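Local atomic coordinates of glycoside hydrolase family 43 (Halothermothrix orenii, PDB entry 4QQS), a protein that has alpha-L-arabinofuranosidase activity and probably acts in the breakdown of plant polysaccharides such as xylan. Residues I139-E147 / W191-V199. Numbering follows the deposited sequence.
Sequences IYYVKDCSE and WQWNEGPFV
Tyr140 meets Pro197 and Val199 in succession along its length. Its CB rests against the proline ring, 3.9 Å from Pro197 CG; CG lies anti to the carbonyl carbon (chi1 -64°), which carries the phenol on to Val199. There Val199 CG2 stands over the middle of one ring face, nearest CE1, a CH-pi contact 14° off the ring normal. At the tip, OH hydrogen-bonds to Pro230 O. With an alanine in place of Tyr140, the Val199 methyl would probably lose its aromatic partner and Pro230 O its phenol donor. Further along, Val142 CG2 packs 3.7 Å from Glu195 CA. The predicted proton donor Glu195 reaches Asp144 through a water that donates to Glu195 OE1 (2.7 Å) and to Asp144 OD1, while Glu195 OE2 binds Tyr220. Cys145 SG lies in the plane of the Trp191 ring, at its edge, 3.6 Å from CE3, and approaches Trp193 obliquely. Segments 139-143 and 191-199 run nearly antiparallel (162°), joined by side chains rather than backbone pairing; their strands each pair with strand 153-162, 137-143 antiparallel and 191-202 parallel. The packing is consistent with adjoining propeller blades, beginning with strands 124-131 and 191-202; Met208 of strand 205-212 touches Tyr140 and Pro197.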
ATOM      1  N   ILE A 139      -8.300   8.188   6.575  1.00  7.03           N
ATOM      2  CA  ILE A 139      -7.787   6.832   6.551  1.00  6.68           C
ATOM      3  C   ILE A 139      -8.636   5.980   5.622  1.00  6.41           C
ATOM      4  O   ILE A 139      -9.859   5.951   5.726  1.00  7.01           O
ATOM      5  CB  ILE A 139      -7.678   6.225   7.978  1.00  7.06           C
ATOM      6  CG1 ILE A 139      -6.942   4.880   7.925  1.00  7.78           C
ATOM      7  CG2 ILE A 139      -9.036   6.097   8.652  1.00  7.77           C
ATOM      8  CD1 ILE A 139      -6.588   4.322   9.300  1.00  9.28           C
ATOM      9  N   TYR A 140      -7.954   5.311   4.698  1.00  5.73           N
ATOM     10  CA  TYR A 140      -8.546   4.331   3.795  1.00  6.17           C
ATOM     11  C   TYR A 140      -8.090   2.979   4.307  1.00  6.17           C
ATOM     12  O   TYR A 140      -6.936   2.817   4.647  1.00  7.64           O
ATOM     13  CB  TYR A 140      -8.037   4.571   2.355  1.00  6.34           C
ATOM     14  CG  TYR A 140      -8.479   5.896   1.810  1.00  6.51           C
ATOM     15  CD1 TYR A 140      -7.778   7.059   2.086  1.00  6.66           C
ATOM     16  CD2 TYR A 140      -9.623   6.001   1.050  1.00  6.67           C
ATOM     17  CE1 TYR A 140      -8.229   8.291   1.640  1.00  7.28           C
ATOM     18  CE2 TYR A 140     -10.075   7.225   0.581  1.00  7.15           C
ATOM     19  CZ  TYR A 140      -9.376   8.375   0.884  1.00  7.01           C
ATOM     20  OH  TYR A 140      -9.792   9.613   0.483  1.00  8.01           O
ATOM     21  N   TYR A 141      -8.997   2.016   4.390  1.00  5.86           N
ATOM     22  CA  TYR A 141      -8.636   0.724   4.948  1.00  6.03           C
ATOM     23  C   TYR A 141      -9.548  -0.354   4.396  1.00  5.34           C
ATOM     24  O   TYR A 141     -10.590  -0.070   3.821  1.00  6.38           O
ATOM     25  CB  TYR A 141      -8.690   0.761   6.479  1.00  6.31           C
ATOM     26  CG  TYR A 141     -10.037   1.158   7.044  1.00  6.45           C
ATOM     27  CD1 TYR A 141     -10.993   0.213   7.344  1.00  6.95           C
ATOM     28  CD2 TYR A 141     -10.360   2.489   7.264  1.00  7.85           C
ATOM     29  CE1 TYR A 141     -12.224   0.575   7.866  1.00  6.97           C
ATOM     30  CE2 TYR A 141     -11.597   2.861   7.778  1.00  8.24           C
ATOM     31  CZ  TYR A 141     -12.520   1.899   8.085  1.00  7.28           C
ATOM     32  OH  TYR A 141     -13.767   2.221   8.594  1.00  8.30           O
ATOM     33  N   VAL A 142      -9.141  -1.598   4.591  1.00  5.53           N
ATOM     34  CA  VAL A 142      -9.846  -2.740   4.042  1.00  5.68           C
ATOM     35  C   VAL A 142     -10.574  -3.502   5.143  1.00  5.61           C
ATOM     36  O   VAL A 142      -9.983  -3.871   6.158  1.00  6.62           O
ATOM     37  CB  VAL A 142      -8.870  -3.689   3.331  1.00  6.10           C
ATOM     38  CG1 VAL A 142      -9.556  -4.967   2.895  1.00  7.62           C
ATOM     39  CG2 VAL A 142      -8.253  -2.978   2.121  1.00  6.47           C
ATOM     40  N   LYS A 143     -11.867  -3.729   4.916  1.00  5.51           N
ATOM     41  CA  LYS A 143     -12.665  -4.684   5.685  1.00  6.15           C
ATOM     42  C   LYS A 143     -12.462  -6.023   4.991  1.00  5.86           C
ATOM     43  O   LYS A 143     -12.953  -6.246   3.902  1.00  6.59           O
ATOM     44  CB  LYS A 143     -14.130  -4.241   5.693  1.00  6.58           C
ATOM     45  CG  LYS A 143     -15.035  -5.008   6.640  1.00  7.32           C
ATOM     46  CD  LYS A 143     -16.475  -4.462   6.604  1.00  8.43           C
ATOM     47  CE  LYS A 143     -17.313  -5.021   7.734  1.00 10.55           C
ATOM     48  NZ  LYS A 143     -18.741  -4.699   7.635  1.00 13.14           N
ATOM     49  N   ASP A 144     -11.621  -6.856   5.613  1.00  6.03           N
ATOM     50  CA  ASP A 144     -11.020  -7.995   4.940  1.00  6.60           C
ATOM     51  C   ASP A 144     -11.980  -9.157   4.702  1.00  6.55           C
ATOM     52  O   ASP A 144     -12.788  -9.517   5.563  1.00  7.00           O
ATOM     53  CB  ASP A 144      -9.824  -8.475   5.760  1.00  7.61           C
ATOM     54  CG  ASP A 144      -9.030  -9.562   5.063  1.00  8.56           C
ATOM     55  OD1 ASP A 144      -8.328  -9.251   4.080  1.00 10.07           O
ATOM     56  OD2 ASP A 144      -9.110 -10.723   5.524  1.00  8.87           O
ATOM     57  N   CYS A 145     -11.851  -9.759   3.523  1.00  7.00           N
ATOM     58  CA  CYS A 145     -12.638 -10.915   3.103  1.00  7.62           C
ATOM     59  C   CYS A 145     -12.687 -12.067   4.102  1.00  7.94           C
ATOM     60  O   CYS A 145     -13.679 -12.791   4.111  1.00  8.80           O
ATOM     61  CB  CYS A 145     -12.107 -11.425   1.763  1.00  8.96           C
ATOM     62  SG  CYS A 145     -10.395 -11.931   1.795  1.00 11.22           S
ATOM     63  N   SER A 146     -11.657 -12.237   4.932  1.00  7.87           N
ATOM     64  CA  SER A 146     -11.630 -13.345   5.877  1.00  9.04           C
ATOM     65  C   SER A 146     -12.871 -13.370   6.747  1.00  9.73           C
ATOM     66  O   SER A 146     -13.322 -14.449   7.099  1.00 13.29           O
ATOM     67  CB  SER A 146     -10.379 -13.279   6.759  1.00  9.72           C
ATOM     68  OG  SER A 146     -10.301 -12.067   7.482  1.00 10.60           O
ATOM     69  N   GLU A 147     -13.406 -12.205   7.100  1.00  8.47           N
ATOM     70  CA  GLU A 147     -14.561 -12.117   7.983  1.00  8.42           C
ATOM     71  C   GLU A 147     -15.667 -11.238   7.416  1.00  8.93           C
ATOM     72  O   GLU A 147     -16.539 -10.787   8.146  1.00 10.66           O
ATOM     73  CB  GLU A 147     -14.146 -11.598   9.366  1.00  9.01           C
ATOM     74  CG  GLU A 147     -13.070 -12.415  10.036  1.00  9.98           C
ATOM     75  CD  GLU A 147     -12.913 -12.063  11.495  1.00 11.06           C
ATOM     76  OE1 GLU A 147     -11.950 -11.376  11.872  1.00 11.60           O
ATOM     77  OE2 GLU A 147     -13.766 -12.476  12.298  1.00 13.30           O
ATOM     78  N   TRP A 191     -14.280 -15.612  -3.747  1.00  9.39           N
ATOM     79  CA  TRP A 191     -13.478 -14.676  -2.972  1.00  8.68           C
ATOM     80  C   TRP A 191     -13.132 -13.540  -3.915  1.00  8.25           C
ATOM     81  O   TRP A 191     -12.706 -13.791  -5.054  1.00  9.42           O
ATOM     82  CB  TRP A 191     -12.200 -15.367  -2.471  1.00  9.22           C
ATOM     83  CG  TRP A 191     -12.464 -16.364  -1.391  1.00  9.85           C
ATOM     84  CD1 TRP A 191     -13.033 -17.595  -1.530  1.00 10.99           C
ATOM     85  CD2 TRP A 191     -12.179 -16.207   0.004  1.00  9.94           C
ATOM     86  NE1 TRP A 191     -13.139 -18.204  -0.307  1.00 11.13           N
ATOM     87  CE2 TRP A 191     -12.625 -17.375   0.655  1.00 10.86           C
ATOM     88  CE3 TRP A 191     -11.597 -15.194   0.767  1.00 10.34           C
ATOM     89  CZ2 TRP A 191     -12.514 -17.551   2.039  1.00 11.10           C
ATOM     90  CZ3 TRP A 191     -11.487 -15.374   2.131  1.00 11.29           C
ATOM     91  CH2 TRP A 191     -11.949 -16.533   2.753  1.00 11.14           C
ATOM     92  N   GLN A 192     -13.285 -12.303  -3.447  1.00  7.89           N
ATOM     93  CA  GLN A 192     -13.075 -11.118  -4.284  1.00  7.26           C
ATOM     94  C   GLN A 192     -12.401 -10.032  -3.470  1.00  6.84           C
ATOM     95  O   GLN A 192     -12.701  -9.856  -2.284  1.00  7.30           O
ATOM     96  CB  GLN A 192     -14.408 -10.590  -4.821  1.00  8.34           C
ATOM     97  CG  GLN A 192     -15.185 -11.614  -5.632  1.00  9.05           C
ATOM     98  CD  GLN A 192     -16.476 -11.085  -6.175  1.00  9.57           C
ATOM     99  OE1 GLN A 192     -16.673  -9.877  -6.271  1.00 10.93           O
ATOM    100  NE2 GLN A 192     -17.352 -11.998  -6.584  1.00 10.30           N
ATOM    101  N   TRP A 193     -11.493  -9.297  -4.104  1.00  6.54           N
ATOM    102  CA  TRP A 193     -10.702  -8.295  -3.409  1.00  6.34           C
ATOM    103  C   TRP A 193     -10.641  -6.944  -4.094  1.00  5.82           C
ATOM    104  O   TRP A 193     -10.357  -6.858  -5.288  1.00  6.11           O
ATOM    105  CB  TRP A 193      -9.239  -8.745  -3.293  1.00  7.77           C
ATOM    106  CG  TRP A 193      -8.993 -10.001  -2.547  1.00  9.97           C
ATOM    107  CD1 TRP A 193      -8.624 -10.128  -1.254  1.00 12.53           C
ATOM    108  CD2 TRP A 193      -9.051 -11.338  -3.087  1.00 11.30           C
ATOM    109  NE1 TRP A 193      -8.441 -11.458  -0.954  1.00 13.63           N
ATOM    110  CE2 TRP A 193      -8.709 -12.220  -2.062  1.00 13.99           C
ATOM    111  CE3 TRP A 193      -9.357 -11.859  -4.356  1.00 12.34           C
ATOM    112  CZ2 TRP A 193      -8.679 -13.607  -2.253  1.00 15.08           C
ATOM    113  CZ3 TRP A 193      -9.316 -13.218  -4.550  1.00 14.94           C
ATOM    114  CH2 TRP A 193      -8.991 -14.076  -3.503  1.00 15.74           C
ATOM    115  N   ASN A 194     -10.837  -5.894  -3.296  1.00  5.66           N
ATOM    116  CA  ASN A 194     -10.233  -4.588  -3.557  1.00  5.98           C
ATOM    117  C   ASN A 194      -9.413  -4.282  -2.306  1.00  6.05           C
ATOM    118  O   ASN A 194      -9.965  -4.240  -1.193  1.00  6.56           O
ATOM    119  CB  ASN A 194     -11.255  -3.458  -3.747  1.00  6.06           C
ATOM    120  CG  ASN A 194     -11.959  -3.413  -5.110  1.00  6.19           C
ATOM    121  OD1 ASN A 194     -12.823  -2.558  -5.291  1.00  6.58           O
ATOM    122  ND2 ASN A 194     -11.609  -4.281  -6.053  1.00  6.43           N
ATOM    123  N   GLU A 195      -8.109  -4.086  -2.478  1.00  5.82           N
ATOM    124  CA  GLU A 195      -7.249  -3.878  -1.323  1.00  6.05           C
ATOM    125  C   GLU A 195      -6.098  -2.955  -1.689  1.00  5.81           C
ATOM    126  O   GLU A 195      -6.015  -2.445  -2.798  1.00  5.99           O
ATOM    127  CB  GLU A 195      -6.795  -5.214  -0.717  1.00  7.02           C
ATOM    128  CG  GLU A 195      -5.919  -6.028  -1.644  1.00  8.01           C
ATOM    129  CD  GLU A 195      -5.544  -7.415  -1.100  1.00  9.68           C
ATOM    130  OE1 GLU A 195      -5.980  -7.799   0.002  1.00 12.22           O
ATOM    131  OE2 GLU A 195      -4.782  -8.126  -1.789  1.00 11.07           O
ATOM    132  N   GLY A 196      -5.232  -2.689  -0.728  1.00  6.08           N
ATOM    133  CA  GLY A 196      -4.090  -1.841  -0.999  1.00  6.20           C
ATOM    134  C   GLY A 196      -4.361  -0.447  -1.541  1.00  5.90           C
ATOM    135  O   GLY A 196      -3.698  -0.012  -2.487  1.00  6.62           O
ATOM    136  N   PRO A 197      -5.276   0.311  -0.926  1.00  6.00           N
ATOM    137  CA  PRO A 197      -5.501   1.685  -1.402  1.00  6.18           C
ATOM    138  C   PRO A 197      -4.279   2.588  -1.240  1.00  6.34           C
ATOM    139  O   PRO A 197      -3.563   2.492  -0.240  1.00  7.10           O
ATOM    140  CB  PRO A 197      -6.642   2.185  -0.508  1.00  6.60           C
ATOM    141  CG  PRO A 197      -6.527   1.359   0.745  1.00  6.74           C
ATOM    142  CD  PRO A 197      -6.095  -0.010   0.257  1.00  6.35           C
ATOM    143  N   PHE A 198      -4.108   3.494  -2.190  1.00  6.33           N
ATOM    144  CA  PHE A 198      -3.121   4.563  -2.092  1.00  6.30           C
ATOM    145  C   PHE A 198      -3.692   5.764  -2.846  1.00  6.03           C
ATOM    146  O   PHE A 198      -4.060   5.616  -3.997  1.00  6.95           O
ATOM    147  CB  PHE A 198      -1.763   4.149  -2.692  1.00  6.99           C
ATOM    148  CG  PHE A 198      -0.659   5.119  -2.355  1.00  7.33           C
ATOM    149  CD1 PHE A 198      -0.565   6.337  -2.994  1.00  8.23           C
ATOM    150  CD2 PHE A 198       0.245   4.846  -1.328  1.00  8.28           C
ATOM    151  CE1 PHE A 198       0.420   7.251  -2.643  1.00  9.13           C
ATOM    152  CE2 PHE A 198       1.235   5.763  -1.001  1.00  8.76           C
ATOM    153  CZ  PHE A 198       1.301   6.952  -1.647  1.00  9.60           C
ATOM    154  N   VAL A 199      -3.765   6.925  -2.204  1.00  6.34           N
ATOM    155  CA  VAL A 199      -4.436   8.089  -2.781  1.00  7.32           C
ATOM    156  C   VAL A 199      -3.446   9.205  -3.124  1.00  7.45           C
ATOM    157  O   VAL A 199      -2.593   9.573  -2.314  1.00  8.50           O
ATOM    158  CB  VAL A 199      -5.528   8.610  -1.817  1.00  8.14           C
ATOM    159  CG1 VAL A 199      -6.171   9.909  -2.328  1.00  9.04           C
ATOM    160  CG2 VAL A 199      -6.590   7.528  -1.624  1.00  8.29           C
TER
HETATM  161  O   HOH W   1      -8.048  -7.801   1.736  1.00  9.88           O
HETATM  162  O   HOH W   2      -7.267 -11.255   2.191  1.00 19.97           O